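Long-range contacts in glutaconate CoA-transferase subunit A (Acidaminococcus fermentans, PDB 1POI), which forms subunit A of an enzyme that moves coenzyme A from acetyl-CoA to glutaconate or (R)-2-hydroxyglutarate during glutamate degradation: residues R29-A34 and V174-A179; E37-G42 and I61-V66; I70-A75 and Y100-I105; A182-T187 and E212-D217. All blocks are in the same frame, centred on the assembly; numbering follows the deposited sequence.

Contact 1: residues R29-A34 and V174-A179; sequences RKPYAA and VAIIHA
Pro31, the N-cap residue of helix 32-40, packs with the first turn of that helix against strand 174-179, an inner strand of the seven-stranded parallel sheet of this alpha/beta domain, between 19-22 and 206-211. The methyl CG2 of Ile176 is the touching branch: anti to the backbone N, it reaches between two partners, Pro31 CB at 3.8 Å and Ala34 CB at 3.7 Å. The proline ring crosses the isoleucine obliquely, its CG lying 3.7 Å from Ile176 O. Further along the strand, Pro31 CA rests 4.2 Å from His178 CB.

Arg29 reaches the same strand from the loop before the helix. Its chain bends at chi3 (53°), which brings NE to 3.2 Å from His178 O in a weak, strongly bent bond of 121°, with the oxygen in plane at the guanidinium edge. The stronger holds on this group lie beyond: NH1 bonds to Gly193 O and NH2 forms a salt bridge with Asp197. His178 has its imidazole fixed at both nitrogens, ND1 by Thr210 and NE2 by Glu212. Leu22 of strand 19-22, next in the sheet, touches both Pro31 and Ile176. The Lys30 carbonyl shapes the helix start: Pro31 is the centre of an inverse gamma turn, closed by Tyr32 N to Lys30 O at 2.8 Å.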
loop_
_atom_site.group_PDB
_atom_site.type_symbol
_atom_site.label_atom_id
_atom_site.label_comp_id
_atom_site.label_asym_id
_atom_site.label_seq_id
_atom_site.Cartn_x
_atom_site.Cartn_y
_atom_site.Cartn_z
ATOM N N ARG A 29 -19.422 -12.667 4.292
ATOM C CA ARG A 29 -18.774 -13.490 3.269
ATOM C C ARG A 29 -19.280 -14.928 3.014
ATOM O O ARG A 29 -18.490 -15.868 2.989
ATOM C CB ARG A 29 -17.251 -13.479 3.463
ATOM C CG ARG A 29 -16.456 -13.232 2.145
ATOM C CD ARG A 29 -14.942 -13.352 2.331
ATOM N NE ARG A 29 -14.606 -14.622 2.968
ATOM C CZ ARG A 29 -14.192 -14.726 4.229
ATOM N NH1 ARG A 29 -14.034 -13.640 4.956
ATOM N NH2 ARG A 29 -14.122 -15.902 4.833
ATOM N N LYS A 30 -20.584 -15.085 2.793
ATOM C CA LYS A 30 -21.207 -16.379 2.494
ATOM C C LYS A 30 -21.239 -16.615 0.957
ATOM O O LYS A 30 -21.499 -15.695 0.176
ATOM C CB LYS A 30 -22.641 -16.382 3.018
ATOM C CG LYS A 30 -22.941 -17.424 4.061
ATOM C CD LYS A 30 -22.385 -17.041 5.386
ATOM C CE LYS A 30 -22.637 -18.140 6.376
ATOM N NZ LYS A 30 -21.972 -19.398 5.904
ATOM N N PRO A 31 -21.008 -17.850 0.496
ATOM C CA PRO A 31 -21.044 -18.026 -0.963
ATOM C C PRO A 31 -22.478 -18.148 -1.543
ATOM O O PRO A 31 -22.919 -19.241 -1.946
ATOM C CB PRO A 31 -20.223 -19.297 -1.154
ATOM C CG PRO A 31 -20.619 -20.098 0.075
ATOM C CD PRO A 31 -20.538 -19.073 1.175
ATOM N N TYR A 32 -23.175 -17.016 -1.652
ATOM C CA TYR A 32 -24.550 -16.993 -2.171
ATOM C C TYR A 32 -24.750 -17.304 -3.655
ATOM O O TYR A 32 -25.599 -18.122 -3.987
ATOM C CB TYR A 32 -25.259 -15.680 -1.811
ATOM C CG TYR A 32 -25.876 -15.718 -0.435
ATOM C CD1 TYR A 32 -27.066 -16.377 -0.218
ATOM C CD2 TYR A 32 -25.241 -15.146 0.656
ATOM C CE1 TYR A 32 -27.602 -16.480 1.038
ATOM C CE2 TYR A 32 -25.777 -15.250 1.916
ATOM C CZ TYR A 32 -26.956 -15.922 2.095
ATOM O OH TYR A 32 -27.480 -16.092 3.351
ATOM N N ALA A 33 -23.982 -16.687 -4.552
ATOM C CA ALA A 33 -24.170 -16.974 -5.980
ATOM C C ALA A 33 -24.206 -18.482 -6.205
ATOM O O ALA A 33 -25.133 -19.003 -6.824
ATOM C CB ALA A 33 -23.069 -16.353 -6.815
ATOM N N ALA A 34 -23.245 -19.167 -5.583
ATOM C CA ALA A 34 -23.091 -20.616 -5.661
ATOM C C ALA A 34 -24.273 -21.342 -5.049
ATOM O O ALA A 34 -24.831 -22.236 -5.675
ATOM C CB ALA A 34 -21.814 -21.045 -4.965
ATOM N N VAL A 174 -16.770 -31.540 -1.098
ATOM C CA VAL A 174 -16.644 -30.230 -1.764
ATOM C C VAL A 174 -16.651 -29.079 -0.743
ATOM O O VAL A 174 -17.387 -29.097 0.269
ATOM C CB VAL A 174 -17.802 -29.924 -2.737
ATOM C CG1 VAL A 174 -17.341 -28.974 -3.823
ATOM C CG2 VAL A 174 -18.356 -31.173 -3.332
ATOM N N ALA A 175 -15.829 -28.080 -1.023
ATOM C CA ALA A 175 -15.749 -26.893 -0.192
ATOM C C ALA A 175 -16.054 -25.728 -1.123
ATOM O O ALA A 175 -15.510 -25.668 -2.251
ATOM C CB ALA A 175 -14.388 -26.748 0.370
ATOM N N ILE A 176 -16.981 -24.859 -0.710
ATOM C CA ILE A 176 -17.331 -23.689 -1.525
ATOM C C ILE A 176 -17.116 -22.440 -0.691
ATOM O O ILE A 176 -17.693 -22.314 0.401
ATOM C CB ILE A 176 -18.785 -23.756 -2.045
ATOM C CG1 ILE A 176 -18.957 -25.016 -2.921
ATOM C CG2 ILE A 176 -19.097 -22.513 -2.873
ATOM C CD1 ILE A 176 -20.370 -25.500 -3.084
ATOM N N ILE A 177 -16.218 -21.569 -1.165
ATOM C CA ILE A 177 -15.890 -20.313 -0.476
ATOM C C ILE A 177 -15.867 -19.078 -1.418
ATOM O O ILE A 177 -15.602 -19.192 -2.630
ATOM C CB ILE A 177 -14.518 -20.406 0.292
ATOM C CG1 ILE A 177 -13.346 -20.387 -0.683
ATOM C CG2 ILE A 177 -14.462 -21.640 1.177
ATOM C CD1 ILE A 177 -12.023 -20.643 0.002
ATOM N N HIS A 178 -16.135 -17.900 -0.859
ATOM C CA HIS A 178 -16.138 -16.683 -1.663
ATOM C C HIS A 178 -14.983 -15.747 -1.278
ATOM O O HIS A 178 -14.838 -15.380 -0.119
ATOM C CB HIS A 178 -17.474 -15.954 -1.514
ATOM C CG HIS A 178 -17.617 -14.804 -2.451
ATOM N ND1 HIS A 178 -17.776 -14.979 -3.805
ATOM C CD2 HIS A 178 -17.460 -13.478 -2.261
ATOM C CE1 HIS A 178 -17.692 -13.812 -4.415
ATOM N NE2 HIS A 178 -17.499 -12.884 -3.498
ATOM N N ALA A 179 -14.190 -15.322 -2.244
ATOM C CA ALA A 179 -13.062 -14.469 -1.931
ATOM C C ALA A 179 -13.018 -13.231 -2.817
ATOM O O ALA A 179 -13.689 -13.185 -3.853
ATOM C CB ALA A 179 -11.801 -15.265 -2.087
#

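Contact 2: residues E37-G42 and I61-V66; sequences EILRQG and IGNGRV
Two helix C-termini meet here, each ended by a Schellman motif: helix 32-40 with Gly42 and helix 55-62 with Gly64, both glycines having positive phi. Arg65, just past the second motif, reaches back to the end of the first. Its guanidinium meets the carbonyl of Leu39 end-on, NH1 and NH2 each donating to the single oxygen. NH1 to Leu39 O is 2.8 Å, in the carbonyl plane and on a lone pair; NH2 to Leu39 O is also 2.8 Å but comes from above that plane. With Gly42 N, three donors hold this one oxygen at a helix end, where the charge of the arginine would probably be favoured. NH1 has a second acceptor in Ile43 O.

Leu39 serves the contact with its side chain as well. Its CD2 lies over the centre of one guanidinium face, 3.7 Å from Arg65 CZ, and 3.5 Å from Asn63 CB, while CD1 sits 3.6 Å from Asn63 ND2, whose own bond goes to Met59 O. Phe282 of helix 270-282 touches both Asn63 and Arg65. An alanine in place of Arg65 would remove both bonds to Leu39 O and the cover over Leu39 CD2, and would probably leave the two helix ends less firmly joined. The arginine chain turns at chi2 (-71°), and NE makes a weak 3.3 Å bond to Asn63 O at the edge of the guanidinium plane.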
loop_
_atom_site.group_PDB
_atom_site.type_symbol
_atom_site.label_atom_id
_atom_site.label_comp_id
_atom_site.label_asym_id
_atom_site.label_seq_id
_atom_site.Cartn_x
_atom_site.Cartn_y
_atom_site.Cartn_z
ATOM N N GLU A 37 -26.944 -21.764 -7.485
ATOM C CA GLU A 37 -26.790 -22.760 -8.543
ATOM C C GLU A 37 -26.998 -24.195 -8.006
ATOM O O GLU A 37 -27.564 -25.056 -8.688
ATOM C CB GLU A 37 -25.434 -22.613 -9.213
ATOM C CG GLU A 37 -25.330 -23.374 -10.513
ATOM C CD GLU A 37 -25.973 -22.665 -11.706
ATOM O OE1 GLU A 37 -26.360 -21.474 -11.589
ATOM O OE2 GLU A 37 -26.053 -23.297 -12.789
ATOM N N ILE A 38 -26.558 -24.452 -6.783
ATOM C CA ILE A 38 -26.769 -25.753 -6.186
ATOM C C ILE A 38 -28.278 -26.005 -6.242
ATOM O O ILE A 38 -28.732 -26.975 -6.850
ATOM C CB ILE A 38 -26.238 -25.779 -4.735
ATOM C CG1 ILE A 38 -24.716 -25.963 -4.743
ATOM C CG2 ILE A 38 -26.917 -26.845 -3.927
ATOM C CD1 ILE A 38 -24.045 -25.810 -3.358
ATOM N N LEU A 39 -29.065 -25.087 -5.699
ATOM C CA LEU A 39 -30.532 -25.225 -5.719
ATOM C C LEU A 39 -31.082 -25.348 -7.139
ATOM O O LEU A 39 -31.810 -26.292 -7.477
ATOM C CB LEU A 39 -31.199 -24.019 -5.063
ATOM C CG LEU A 39 -31.167 -23.992 -3.553
ATOM C CD1 LEU A 39 -31.924 -22.788 -3.069
ATOM C CD2 LEU A 39 -31.801 -25.246 -3.028
ATOM N N ARG A 40 -30.709 -24.378 -7.961
ATOM C CA ARG A 40 -31.135 -24.308 -9.345
ATOM C C ARG A 40 -30.814 -25.595 -10.100
ATOM O O ARG A 40 -31.444 -25.893 -11.108
ATOM C CB ARG A 40 -30.450 -23.106 -10.020
ATOM C CG ARG A 40 -31.086 -22.594 -11.302
ATOM C CD ARG A 40 -30.352 -21.377 -11.848
ATOM N NE ARG A 40 -30.506 -20.245 -10.942
ATOM C CZ ARG A 40 -29.521 -19.427 -10.582
ATOM N NH1 ARG A 40 -28.297 -19.600 -11.056
ATOM N NH2 ARG A 40 -29.751 -18.456 -9.711
ATOM N N GLN A 41 -29.853 -26.374 -9.616
ATOM C CA GLN A 41 -29.495 -27.595 -10.327
ATOM C C GLN A 41 -30.138 -28.896 -9.835
ATOM O O GLN A 41 -29.877 -29.971 -10.363
ATOM C CB GLN A 41 -27.977 -27.717 -10.444
ATOM C CG GLN A 41 -27.393 -26.802 -11.499
ATOM C CD GLN A 41 -25.988 -27.173 -11.846
ATOM O OE1 GLN A 41 -25.650 -28.350 -11.899
ATOM N NE2 GLN A 41 -25.150 -26.182 -12.091
ATOM N N GLY A 42 -31.026 -28.788 -8.859
ATOM C CA GLY A 42 -31.677 -29.967 -8.351
ATOM C C GLY A 42 -30.721 -30.803 -7.529
ATOM O O GLY A 42 -30.992 -31.980 -7.257
ATOM N N ILE A 61 -31.979 -26.193 3.317
ATOM C CA ILE A 61 -32.895 -26.953 4.166
ATOM C C ILE A 61 -34.349 -26.798 3.706
ATOM O O ILE A 61 -35.010 -27.791 3.390
ATOM C CB ILE A 61 -32.786 -26.508 5.626
ATOM C CG1 ILE A 61 -31.402 -26.830 6.172
ATOM C CG2 ILE A 61 -33.851 -27.174 6.461
ATOM C CD1 ILE A 61 -31.186 -26.305 7.557
ATOM N N GLY A 62 -34.830 -25.557 3.661
ATOM C CA GLY A 62 -36.187 -25.272 3.235
ATOM C C GLY A 62 -36.517 -25.859 1.879
ATOM O O GLY A 62 -37.662 -26.224 1.636
ATOM N N ASN A 63 -35.547 -25.885 0.972
ATOM C CA ASN A 63 -35.754 -26.493 -0.339
ATOM C C ASN A 63 -35.513 -28.021 -0.245
ATOM O O ASN A 63 -35.224 -28.693 -1.246
ATOM C CB ASN A 63 -34.804 -25.893 -1.372
ATOM C CG ASN A 63 -35.298 -24.562 -1.924
ATOM O OD1 ASN A 63 -35.964 -24.513 -2.974
ATOM N ND2 ASN A 63 -34.936 -23.470 -1.250
ATOM N N GLY A 64 -35.604 -28.561 0.966
ATOM C CA GLY A 64 -35.401 -29.987 1.182
ATOM C C GLY A 64 -34.177 -30.666 0.580
ATOM O O GLY A 64 -34.256 -31.854 0.231
ATOM N N ARG A 65 -33.048 -29.954 0.501
ATOM C CA ARG A 65 -31.813 -30.511 -0.058
ATOM C C ARG A 65 -30.811 -31.057 0.969
ATOM O O ARG A 65 -29.667 -31.332 0.611
ATOM C CB ARG A 65 -31.069 -29.479 -0.912
ATOM C CG ARG A 65 -31.907 -28.686 -1.870
ATOM C CD ARG A 65 -32.430 -29.469 -3.037
ATOM N NE ARG A 65 -33.294 -28.620 -3.873
ATOM C CZ ARG A 65 -32.931 -28.104 -5.047
ATOM N NH1 ARG A 65 -31.726 -28.347 -5.537
ATOM N NH2 ARG A 65 -33.753 -27.316 -5.727
ATOM N N VAL A 66 -31.221 -31.287 2.205
ATOM C CA VAL A 66 -30.271 -31.757 3.199
ATOM C C VAL A 66 -30.719 -33.045 3.888
ATOM O O VAL A 66 -31.789 -33.096 4.514
ATOM C CB VAL A 66 -29.983 -30.628 4.229
ATOM C CG1 VAL A 66 -29.085 -31.114 5.335
ATOM C CG2 VAL A 66 -29.333 -29.437 3.528
#

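Contact 3: residues I70-A75 and Y100-I105; sequences INCYTA and YSQDVI
Asn71 O takes one strong bond across the contact, from Tyr100 N at 2.7 Å, nearly straight at 161° and in the carbonyl plane. It holds the end of strand 66-71 to the chain leaving strand 96-99, continuing the parallel pairing of these neighbours into the loops at their C-terminal ends. One residue on, Cys72 CA makes a CA-H...O contact with Tyr100 O at 3.2 Å.

Cys72 then turns into the first turn of helix 102-114. Its SG takes the crowded position between backbone N and carbonyl carbon (chi1 64°) and lies 3.7 Å from Gln102 CG, while its CB packs 3.8 Å from Ile105 CG1. Ile70 and Tyr100 run side by side, with Ile70 CG2 in plane at the ring edge, 3.3 Å from Tyr100 CD2; the same methyl meets Ile105 CD1. Tyr100 OH bonds to Lys150 O, and its ring has a cation-pi contact with Lys150. Ser101 caps the helix, OG accepting from Val104 N.

Leu49 of strand 46-49 touches Ile70 and Ile105, Phe86 of helix 84-92 touches Asn71, and a chain of another protein in the assembly takes backbone hydrogen bonds with Cys72 and Gln102.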
loop_
_atom_site.group_PDB
_atom_site.type_symbol
_atom_site.label_atom_id
_atom_site.label_comp_id
_atom_site.label_asym_id
_atom_site.label_seq_id
_atom_site.Cartn_x
_atom_site.Cartn_y
_atom_site.Cartn_z
ATOM N N ILE A 70 -25.208 -31.053 10.386
ATOM C CA ILE A 70 -24.432 -31.024 11.633
ATOM C C ILE A 70 -24.480 -29.561 12.081
ATOM O O ILE A 70 -23.909 -28.674 11.445
ATOM C CB ILE A 70 -22.944 -31.556 11.433
ATOM C CG1 ILE A 70 -22.908 -32.842 10.576
ATOM C CG2 ILE A 70 -22.301 -31.866 12.789
ATOM C CD1 ILE A 70 -23.787 -33.978 11.069
ATOM N N ASN A 71 -25.079 -29.337 13.234
ATOM C CA ASN A 71 -25.331 -27.989 13.695
ATOM C C ASN A 71 -24.737 -27.444 14.991
ATOM O O ASN A 71 -24.661 -28.143 16.029
ATOM C CB ASN A 71 -26.853 -27.826 13.761
ATOM C CG ASN A 71 -27.275 -26.409 13.971
ATOM O OD1 ASN A 71 -27.218 -25.598 13.039
ATOM N ND2 ASN A 71 -27.684 -26.084 15.197
ATOM N N CYS A 72 -24.413 -26.147 14.934
ATOM C CA CYS A 72 -23.885 -25.405 16.087
ATOM C C CYS A 72 -24.650 -24.090 16.276
ATOM O O CYS A 72 -24.965 -23.728 17.410
ATOM C CB CYS A 72 -22.378 -25.151 15.980
ATOM S SG CYS A 72 -21.816 -24.111 14.613
ATOM N N TYR A 73 -25.044 -23.457 15.166
ATOM C CA TYR A 73 -25.763 -22.188 15.178
ATOM C C TYR A 73 -26.292 -21.853 13.777
ATOM O O TYR A 73 -25.536 -21.932 12.790
ATOM C CB TYR A 73 -24.796 -21.084 15.660
ATOM C CG TYR A 73 -25.305 -19.665 15.555
ATOM C CD1 TYR A 73 -25.142 -18.930 14.378
ATOM C CD2 TYR A 73 -25.991 -19.076 16.614
ATOM C CE1 TYR A 73 -25.656 -17.643 14.243
ATOM C CE2 TYR A 73 -26.511 -17.792 16.500
ATOM C CZ TYR A 73 -26.343 -17.081 15.309
ATOM O OH TYR A 73 -26.898 -15.821 15.191
ATOM N N THR A 74 -27.573 -21.475 13.687
ATOM C CA THR A 74 -28.176 -21.103 12.394
ATOM C C THR A 74 -29.103 -19.886 12.497
ATOM O O THR A 74 -30.250 -20.009 12.916
ATOM C CB THR A 74 -28.982 -22.263 11.763
ATOM O OG1 THR A 74 -28.323 -23.501 12.040
ATOM C CG2 THR A 74 -29.061 -22.095 10.254
ATOM N N ALA A 75 -28.631 -18.733 12.027
ATOM C CA ALA A 75 -29.402 -17.492 12.087
ATOM C C ALA A 75 -28.803 -16.448 11.190
ATOM O O ALA A 75 -27.597 -16.340 11.090
ATOM C CB ALA A 75 -29.412 -16.945 13.495
ATOM N N TYR A 100 -23.604 -29.884 17.835
ATOM C CA TYR A 100 -22.281 -29.862 18.460
ATOM C C TYR A 100 -22.117 -28.381 18.839
ATOM O O TYR A 100 -22.802 -27.508 18.292
ATOM C CB TYR A 100 -21.148 -30.229 17.473
ATOM C CG TYR A 100 -20.970 -31.708 17.159
ATOM C CD1 TYR A 100 -20.519 -32.609 18.129
ATOM C CD2 TYR A 100 -21.239 -32.201 15.889
ATOM C CE1 TYR A 100 -20.342 -33.963 17.835
ATOM C CE2 TYR A 100 -21.066 -33.551 15.593
ATOM C CZ TYR A 100 -20.621 -34.421 16.565
ATOM O OH TYR A 100 -20.474 -35.749 16.251
ATOM N N SER A 101 -21.231 -28.108 19.784
ATOM C CA SER A 101 -20.928 -26.744 20.190
ATOM C C SER A 101 -20.188 -26.173 18.977
ATOM O O SER A 101 -19.530 -26.919 18.256
ATOM C CB SER A 101 -19.973 -26.771 21.376
ATOM O OG SER A 101 -18.632 -26.781 20.916
ATOM N N GLN A 102 -20.254 -24.862 18.770
ATOM C CA GLN A 102 -19.585 -24.226 17.636
ATOM C C GLN A 102 -18.066 -24.385 17.663
ATOM O O GLN A 102 -17.411 -24.524 16.622
ATOM C CB GLN A 102 -19.943 -22.751 17.610
ATOM C CG GLN A 102 -19.417 -21.993 16.427
ATOM C CD GLN A 102 -19.993 -20.600 16.380
ATOM O OE1 GLN A 102 -21.174 -20.416 16.107
ATOM N NE2 GLN A 102 -19.156 -19.605 16.640
ATOM N N ASP A 103 -17.512 -24.378 18.864
ATOM C CA ASP A 103 -16.074 -24.508 19.059
ATOM C C ASP A 103 -15.612 -25.808 18.428
ATOM O O ASP A 103 -14.708 -25.820 17.579
ATOM C CB ASP A 103 -15.788 -24.487 20.556
ATOM C CG ASP A 103 -16.543 -23.376 21.261
ATOM O OD1 ASP A 103 -16.579 -22.253 20.702
ATOM O OD2 ASP A 103 -17.128 -23.626 22.336
ATOM N N VAL A 104 -16.324 -26.882 18.760
ATOM C CA VAL A 104 -16.019 -28.205 18.233
ATOM C C VAL A 104 -16.129 -28.235 16.711
ATOM O O VAL A 104 -15.271 -28.809 16.058
ATOM C CB VAL A 104 -16.909 -29.274 18.877
ATOM C CG1 VAL A 104 -16.772 -30.611 18.171
ATOM C CG2 VAL A 104 -16.539 -29.428 20.315
ATOM N N ILE A 105 -17.145 -27.594 16.142
ATOM C CA ILE A 105 -17.295 -27.568 14.694
ATOM C C ILE A 105 -16.104 -26.899 13.992
ATOM O O ILE A 105 -15.582 -27.409 13.005
ATOM C CB ILE A 105 -18.589 -26.849 14.284
ATOM C CG1 ILE A 105 -19.810 -27.653 14.737
ATOM C CG2 ILE A 105 -18.614 -26.619 12.748
ATOM C CD1 ILE A 105 -20.257 -28.697 13.753
#

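Contact 4: residues A182-T187 and E212-D217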
loop_
_atom_site.group_PDB
_atom_site.type_symbol
_atom_site.label_atom_id
_atom_site.label_comp_id
_atom_site.label_asym_id
_atom_site.label_seq_id
_atom_site.Cartn_x
_atom_site.Cartn_y
_atom_site.Cartn_z
ATOM N N ALA A 182 -8.667 -13.933 -7.034
ATOM C CA ALA A 182 -8.141 -15.260 -7.310
ATOM C C ALA A 182 -7.478 -15.220 -8.674
ATOM O O ALA A 182 -7.729 -14.307 -9.462
ATOM C CB ALA A 182 -9.250 -16.287 -7.286
ATOM N N SER A 183 -6.544 -16.133 -8.902
ATOM C CA SER A 183 -5.833 -16.201 -10.176
ATOM C C SER A 183 -6.375 -17.355 -11.032
ATOM O O SER A 183 -7.167 -18.194 -10.547
ATOM C CB SER A 183 -4.337 -16.414 -9.918
ATOM O OG SER A 183 -4.130 -17.293 -8.813
ATOM N N PRO A 184 -5.994 -17.410 -12.319
ATOM C CA PRO A 184 -6.510 -18.520 -13.113
ATOM C C PRO A 184 -5.972 -19.875 -12.609
ATOM O O PRO A 184 -6.541 -20.911 -12.903
ATOM C CB PRO A 184 -5.999 -18.193 -14.508
ATOM C CG PRO A 184 -6.020 -16.716 -14.508
ATOM C CD PRO A 184 -5.380 -16.405 -13.194
ATOM N N ASP A 185 -4.874 -19.876 -11.866
ATOM C CA ASP A 185 -4.346 -21.132 -11.371
ATOM C C ASP A 185 -4.887 -21.514 -10.020
ATOM O O ASP A 185 -4.400 -22.465 -9.410
ATOM C CB ASP A 185 -2.813 -21.150 -11.351
ATOM C CG ASP A 185 -2.197 -20.240 -10.284
ATOM O OD1 ASP A 185 -2.821 -19.930 -9.245
ATOM O OD2 ASP A 185 -1.039 -19.839 -10.506
ATOM N N GLY A 186 -5.832 -20.735 -9.512
ATOM C CA GLY A 186 -6.415 -21.069 -8.223
ATOM C C GLY A 186 -5.871 -20.371 -6.996
ATOM O O GLY A 186 -6.385 -20.615 -5.896
ATOM N N THR A 187 -4.830 -19.541 -7.135
ATOM C CA THR A 187 -4.326 -18.823 -5.968
ATOM C C THR A 187 -5.445 -17.862 -5.511
ATOM O O THR A 187 -5.973 -17.059 -6.308
ATOM C CB THR A 187 -3.044 -18.038 -6.264
ATOM O OG1 THR A 187 -2.198 -18.797 -7.137
ATOM C CG2 THR A 187 -2.296 -17.787 -4.981
ATOM N N GLU A 212 -14.653 -12.082 -6.520
ATOM C CA GLU A 212 -15.091 -10.785 -7.029
ATOM C C GLU A 212 -14.311 -10.424 -8.256
ATOM O O GLU A 212 -14.799 -9.731 -9.137
ATOM C CB GLU A 212 -14.860 -9.720 -5.972
ATOM C CG GLU A 212 -15.613 -9.939 -4.695
ATOM C CD GLU A 212 -17.080 -9.616 -4.841
ATOM O OE1 GLU A 212 -17.444 -8.934 -5.813
ATOM O OE2 GLU A 212 -17.873 -10.029 -3.976
ATOM N N GLU A 213 -13.042 -10.780 -8.262
ATOM C CA GLU A 213 -12.219 -10.514 -9.419
ATOM C C GLU A 213 -11.118 -11.535 -9.576
ATOM O O GLU A 213 -10.737 -12.208 -8.628
ATOM C CB GLU A 213 -11.638 -9.116 -9.367
ATOM C CG GLU A 213 -11.015 -8.780 -8.044
ATOM C CD GLU A 213 -10.463 -7.381 -8.023
ATOM O OE1 GLU A 213 -10.161 -6.846 -9.121
ATOM O OE2 GLU A 213 -10.342 -6.835 -6.900
ATOM N N ILE A 214 -10.610 -11.605 -10.793
ATOM C CA ILE A 214 -9.570 -12.522 -11.183
ATOM C C ILE A 214 -8.389 -11.695 -11.670
ATOM O O ILE A 214 -8.563 -10.795 -12.503
ATOM C CB ILE A 214 -10.092 -13.442 -12.366
ATOM C CG1 ILE A 214 -11.247 -14.333 -11.870
ATOM C CG2 ILE A 214 -8.960 -14.271 -12.981
ATOM C CD1 ILE A 214 -11.805 -15.282 -12.912
ATOM N N ILE A 215 -7.202 -11.968 -11.130
ATOM C CA ILE A 215 -5.983 -11.275 -11.565
ATOM C C ILE A 215 -4.977 -12.300 -12.110
ATOM O O ILE A 215 -5.037 -13.495 -11.764
ATOM C CB ILE A 215 -5.322 -10.438 -10.435
ATOM C CG1 ILE A 215 -5.439 -11.140 -9.085
ATOM C CG2 ILE A 215 -5.951 -9.048 -10.363
ATOM C CD1 ILE A 215 -4.577 -10.506 -8.026
ATOM N N SER A 216 -4.067 -11.844 -12.966
ATOM C CA SER A 216 -3.076 -12.718 -13.562
ATOM C C SER A 216 -2.242 -13.401 -12.516
ATOM O O SER A 216 -2.124 -12.916 -11.394
ATOM C CB SER A 216 -2.156 -11.939 -14.490
ATOM O OG SER A 216 -1.288 -11.084 -13.775
ATOM N N ASP A 217 -1.616 -14.506 -12.897
ATOM C CA ASP A 217 -0.780 -15.250 -11.969
ATOM C C ASP A 217 0.408 -14.413 -11.637
ATOM O O ASP A 217 0.778 -14.338 -10.473
ATOM C CB ASP A 217 -0.311 -16.573 -12.560
ATOM C CG ASP A 217 -1.438 -17.549 -12.768
ATOM O OD1 ASP A 217 -2.275 -17.738 -11.848
ATOM O OD2 ASP A 217 -1.465 -18.125 -13.870
#
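A short parallel bridge, Ala182 with Ile214, leads here into a type I turn and a helix start, at the edge of the small three-stranded mixed sheet. Ala182 N bonds to Glu213 O at 3.1 Å and Ile215 N to Ala182 O at 2.9 Å, both with the donor in the carbonyl plane. Ala182 and Ile214 side chains fall on the same face. Beyond the bridge, Ser183 CA approaches Ile215 O at 3.2 Å in a CA-H...O contact, and the Pro184 and Ile214 side chains cross obliquely, Pro184 CG to Ile214 CG2 4.1 Å.

The turn Ser183 to Gly186 is stiffened by Asp185. Its CG stands between backbone N and carbonyl carbon (chi1 70°), so that OD1 closes an Asx turn by accepting from Thr187 N at 2.9 Å, almost along its C-O axis. OD1 also takes Thr187 OG1 on its syn lone pair. On the far segment Ser216 caps helix 217-221, OG bonding to Glu219 N. An alanine at Asp185 would lose both Thr187 bonds and the salt bridge to Arg221, and would probably leave the turn less firmly set.

The other oxygen, Asp185 OD2, forms that salt bridge with Arg221 and lies only 2.8 Å from Asp217 OD1, the two carboxylate planes being 13° apart. Asp217 OD1 also takes a weak bond from Asp185 N at 3.4 Å. Two like charges so close would repel, and Arg221 would offset this in part; the pKa of one of the two acids is likely to be raised, so that one may be protonated.

In the fold
Contacts 1 and 2 share helix 32-40 and touch through Ile176 CD1 and Ile38 CD1, 3.7 Å apart, so the helix is held to the sheet near its start and to the 61-66 turn at its end. Gly42 of contact 2 lies about 10 Å from a bound copper ion. Contact 3, with its centre about 18 Å from that of contact 1, reaches the same parallel sheet. Contact 4 joins contact 1 through two probable hydrogen bonds, His178 NE2 to Glu212 OE2 at 2.9 Å and Ala179 O to Glu212 N at 3.0 Å. Contacts 3 and 4 lie on opposite sides of the chain's centre, their centres about 32 Å apart, and both border other chains of the assembly.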